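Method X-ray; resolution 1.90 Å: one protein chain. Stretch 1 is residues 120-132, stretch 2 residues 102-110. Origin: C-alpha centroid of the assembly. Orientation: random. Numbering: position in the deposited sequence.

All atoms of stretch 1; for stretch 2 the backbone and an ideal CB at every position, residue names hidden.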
# COMPACT_ATOMS: atom_id res chain seq x y z
N ASP B 120 8.75 -31.03 16.43
CA ASP B 120 10.08 -30.98 17.02
C ASP B 120 9.92 -31.06 18.53
O ASP B 120 10.42 -32.00 19.16
CB ASP B 120 10.79 -29.68 16.62
CG ASP B 120 12.12 -29.50 17.33
OD1 ASP B 120 12.94 -30.44 17.29
OD2 ASP B 120 12.35 -28.42 17.92
N ARG B 121 9.22 -30.09 19.11
CA ARG B 121 8.99 -30.09 20.55
C ARG B 121 7.98 -29.03 20.98
O ARG B 121 7.64 -28.13 20.21
CB ARG B 121 10.30 -29.86 21.30
CG ARG B 121 10.77 -28.42 21.34
CD ARG B 121 11.87 -28.25 22.38
NE ARG B 121 11.83 -26.95 23.03
CZ ARG B 121 12.45 -25.87 22.58
NH1 ARG B 121 13.18 -25.93 21.47
NH2 ARG B 121 12.35 -24.72 23.23
N VAL B 122 7.50 -29.15 22.21
CA VAL B 122 6.56 -28.19 22.76
C VAL B 122 7.40 -27.01 23.25
O VAL B 122 8.42 -27.20 23.91
CB VAL B 122 5.77 -28.79 23.94
CG1 VAL B 122 4.81 -27.75 24.50
CG2 VAL B 122 5.00 -30.01 23.47
N VAL B 123 6.98 -25.80 22.89
CA VAL B 123 7.68 -24.58 23.26
C VAL B 123 7.14 -24.01 24.57
O VAL B 123 7.91 -23.51 25.40
CB VAL B 123 7.54 -23.53 22.14
CG1 VAL B 123 8.20 -22.23 22.54
CG2 VAL B 123 8.17 -24.07 20.86
N LEU B 124 5.83 -24.07 24.75
CA LEU B 124 5.17 -23.61 25.96
C LEU B 124 3.92 -24.47 26.11
O LEU B 124 3.08 -24.52 25.21
CB LEU B 124 4.76 -22.13 25.87
CG LEU B 124 3.92 -21.65 27.07
CD1 LEU B 124 4.70 -21.89 28.36
CD2 LEU B 124 3.58 -20.17 26.93
N ASP B 125 3.80 -25.14 27.25
CA ASP B 125 2.67 -26.03 27.51
C ASP B 125 1.84 -25.53 28.70
O ASP B 125 2.32 -24.75 29.52
CB ASP B 125 3.20 -27.44 27.80
CG ASP B 125 2.19 -28.53 27.45
OD1 ASP B 125 1.07 -28.18 27.04
OD2 ASP B 125 2.53 -29.73 27.60
N GLY B 126 0.60 -25.98 28.78
CA GLY B 126 -0.23 -25.61 29.92
C GLY B 126 -1.11 -24.38 29.82
O GLY B 126 -1.62 -23.91 30.84
N ILE B 127 -1.29 -23.83 28.62
CA ILE B 127 -2.16 -22.67 28.48
C ILE B 127 -3.57 -23.21 28.70
O ILE B 127 -3.91 -24.29 28.20
CB ILE B 127 -2.04 -22.05 27.08
CG1 ILE B 127 -0.61 -21.57 26.84
CG2 ILE B 127 -3.03 -20.90 26.94
CD1 ILE B 127 -0.35 -21.12 25.42
N PRO B 128 -4.40 -22.48 29.45
CA PRO B 128 -5.77 -22.94 29.71
C PRO B 128 -6.60 -23.35 28.49
O PRO B 128 -6.52 -22.75 27.41
CB PRO B 128 -6.40 -21.76 30.44
CG PRO B 128 -5.24 -21.18 31.20
CD PRO B 128 -4.13 -21.22 30.17
N ALA B 129 -7.41 -24.38 28.69
CA ALA B 129 -8.34 -24.89 27.69
C ALA B 129 -9.41 -25.63 28.49
O ALA B 129 -9.13 -26.14 29.57
CB ALA B 129 -7.64 -25.86 26.75
N ARG B 130 -10.64 -25.65 27.98
CA ARG B 130 -11.72 -26.35 28.67
C ARG B 130 -12.47 -27.21 27.66
O ARG B 130 -12.38 -26.98 26.46
CB ARG B 130 -12.67 -25.34 29.34
CG ARG B 130 -12.08 -24.68 30.59
CD ARG B 130 -11.68 -25.73 31.63
NE ARG B 130 -11.04 -25.16 32.81
CZ ARG B 130 -10.37 -25.88 33.72
NH1 ARG B 130 -10.26 -27.19 33.58
NH2 ARG B 130 -9.83 -25.28 34.78
N PRO B 131 -13.21 -28.22 28.14
CA PRO B 131 -13.97 -29.11 27.26
C PRO B 131 -14.83 -28.42 26.21
O PRO B 131 -14.99 -28.93 25.11
CB PRO B 131 -14.80 -29.94 28.23
CG PRO B 131 -13.87 -30.06 29.40
CD PRO B 131 -13.37 -28.64 29.55
N HIS B 132 -15.39 -27.27 26.56
CA HIS B 132 -16.24 -26.55 25.63
C HIS B 132 -15.44 -25.95 24.47
O HIS B 132 -16.01 -25.61 23.44
CB HIS B 132 -17.04 -25.46 26.36
CG HIS B 132 -16.20 -24.50 27.15
ND1 HIS B 132 -16.34 -24.33 28.51
CD2 HIS B 132 -15.24 -23.63 26.76
CE1 HIS B 132 -15.50 -23.39 28.93
NE2 HIS B 132 -14.83 -22.95 27.88
N UNK B 102 -3.96 -34.78 28.65
CA UNK B 102 -4.63 -33.71 29.37
C UNK B 102 -5.02 -32.62 28.38
O UNK B 102 -4.27 -32.33 27.45
CB UNK B 102 -3.74 -33.15 30.48
N UNK B 103 -6.19 -32.02 28.59
CA UNK B 103 -6.66 -30.98 27.69
C UNK B 103 -6.05 -29.62 28.02
O UNK B 103 -6.23 -29.10 29.12
CB UNK B 103 -8.19 -30.89 27.74
N UNK B 104 -5.33 -29.04 27.07
CA UNK B 104 -4.73 -27.73 27.27
C UNK B 104 -4.23 -27.16 25.95
O UNK B 104 -4.14 -27.87 24.95
CB UNK B 104 -3.58 -27.81 28.28
N UNK B 105 -3.94 -25.86 25.95
CA UNK B 105 -3.41 -25.21 24.75
C UNK B 105 -1.89 -25.16 24.91
O UNK B 105 -1.37 -25.18 26.03
CB UNK B 105 -4.00 -23.81 24.55
N UNK B 106 -1.19 -25.12 23.79
CA UNK B 106 0.26 -25.08 23.82
C UNK B 106 0.80 -24.53 22.52
O UNK B 106 0.10 -24.48 21.52
CB UNK B 106 0.84 -26.47 24.09
N UNK B 107 2.06 -24.11 22.57
CA UNK B 107 2.74 -23.62 21.39
C UNK B 107 3.77 -24.69 21.12
O UNK B 107 4.54 -25.05 22.00
CB UNK B 107 3.35 -22.23 21.57
N UNK B 108 3.76 -25.22 19.91
CA UNK B 108 4.71 -26.25 19.54
C UNK B 108 5.57 -25.72 18.40
O UNK B 108 5.30 -24.66 17.85
CB UNK B 108 4.00 -27.55 19.14
N UNK B 109 6.61 -26.47 18.08
CA UNK B 109 7.52 -26.10 17.02
C UNK B 109 7.74 -27.33 16.15
O UNK B 109 7.92 -28.43 16.67
CB UNK B 109 8.84 -25.56 17.58
N UNK B 110 7.71 -27.15 14.83
CA UNK B 110 7.94 -28.25 13.89
C UNK B 110 9.25 -28.01 13.16
O UNK B 110 9.63 -26.86 12.91
CB UNK B 110 6.78 -28.38 12.90

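Position 102 has phi 139° and psi 142°, a positive phi that favours glycine, and its ideal CB has nothing of stretch 1 within 5.5 Å. The residue is Gly102.

At 103, CA-to-CB points toward stretch 1 and the ideal CB lies 5.2 Å from Ala129 CB, with Pro131 beyond. A medium or large apolar side chain would suit. It is Leu103: CG sits 4.1 Å from Ala129 CB, and CD2 3.9 Å from Pro131 CD.

At 104, CB points sideways, 4.3 Å from Gly126 CA, and the carboxylate of Asp125 lies farther along that side. A long donor, lysine or arginine, could reach it. Arg104 does so with two hydrogen bonds of a salt bridge, NE to Asp125 OD1 and NH2 to Asp125 OD2, both 2.9 Å; the carboxylate meets the guanidinium edge. Arg104 NH1 also donates a 2.9 Å hydrogen bond to Gly102 O.

Position 105 pairs with Ile127 through N to Ile127 O (2.7 Å) and O to Ile127 N (2.9 Å). Its ideal CB is 3.7 Å from Ile127 CB and 4.0 Å from Pro128 O, so either a small apolar side chain or a short donor is plausible. The residue is Asn105, whose CB packs 3.6 Å from Ile127 CB.

At 106, the sideways CB is 3.2 Å from Leu124 O, which is tight, and 3.4 Å from Asp125 OD1; Val122 CG1 is 4.2 Å away. An unbranched polar chain seems reasonable. Gln106 fills the place, with chi1 in p and chi2 in t.

Position 107 lies at a bulge: its O accepts from Val123 N (2.7 Å) and Leu124 N (3.2 Å), while its N donates to Leu124 O (2.9 Å). The ideal CB, 4.4 Å from Val123 CB, looks onto aliphatic groups, so valine, isoleucine or leucine would fit. Val107 places CG1 4.0 Å from Val123 CB and CG2 4.5 Å from Ile127 CD1.

At 108, a non-hydrogen-bonded pair with Val122, CB shares Val122's sheet face; beta-branched residues suit. Val108 CG1 is 4.1 Å from Val122 CG2.

At 109, the ideal CB is 3.7 Å from Val123 CG2 and 4.5 Å from Asp120 OD2, which invites a basic chain with an aliphatic stem. Arg109 packs CB 3.6 Å from Val123 CG2 and forms a salt bridge from NE to Asp120 OD2 (3.1 Å). Its NH2 also lies 2.9 Å from Arg121 NH1, a close approach of like charges.

At 110, CB points away, leaving the choice open; the residue is Leu110.

Stretch 2 (102-110) GLRNQVVRL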
# COMPACT_ATOMS: atom_id res chain seq x y z
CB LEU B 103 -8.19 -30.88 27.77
CG LEU B 103 -8.88 -29.79 26.95
CD1 LEU B 103 -8.67 -30.03 25.46
CD2 LEU B 103 -10.36 -29.79 27.28
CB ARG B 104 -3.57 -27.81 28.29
CG ARG B 104 -2.24 -28.32 27.75
CD ARG B 104 -2.21 -29.83 27.50
NE ARG B 104 -0.84 -30.30 27.27
CZ ARG B 104 -0.49 -31.58 27.13
NH1 ARG B 104 -1.41 -32.54 27.19
NH2 ARG B 104 0.78 -31.90 26.94
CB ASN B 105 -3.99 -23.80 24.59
CG ASN B 105 -5.41 -23.81 24.01
OD1 ASN B 105 -6.37 -23.39 24.67
ND2 ASN B 105 -5.54 -24.28 22.79
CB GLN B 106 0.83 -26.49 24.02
CG GLN B 106 0.27 -27.51 23.03
CD GLN B 106 0.96 -28.86 23.10
OE1 GLN B 106 1.26 -29.38 24.18
NE2 GLN B 106 1.18 -29.45 21.94
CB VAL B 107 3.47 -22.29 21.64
CG1 VAL B 107 4.31 -21.94 20.41
CG2 VAL B 107 2.46 -21.17 21.91
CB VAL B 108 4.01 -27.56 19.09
CG1 VAL B 108 3.24 -28.15 20.25
CG2 VAL B 108 3.07 -27.27 17.91
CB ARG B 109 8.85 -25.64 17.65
CG ARG B 109 9.85 -25.08 16.69
CD ARG B 109 11.00 -24.42 17.43
NE ARG B 109 12.03 -25.35 17.88
CZ ARG B 109 13.20 -24.96 18.40
NH1 ARG B 109 13.46 -23.67 18.52
NH2 ARG B 109 14.10 -25.86 18.77
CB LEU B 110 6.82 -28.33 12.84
CG LEU B 110 5.35 -28.46 13.26
CD1 LEU B 110 4.54 -28.88 12.03
CD2 LEU B 110 5.21 -29.50 14.35
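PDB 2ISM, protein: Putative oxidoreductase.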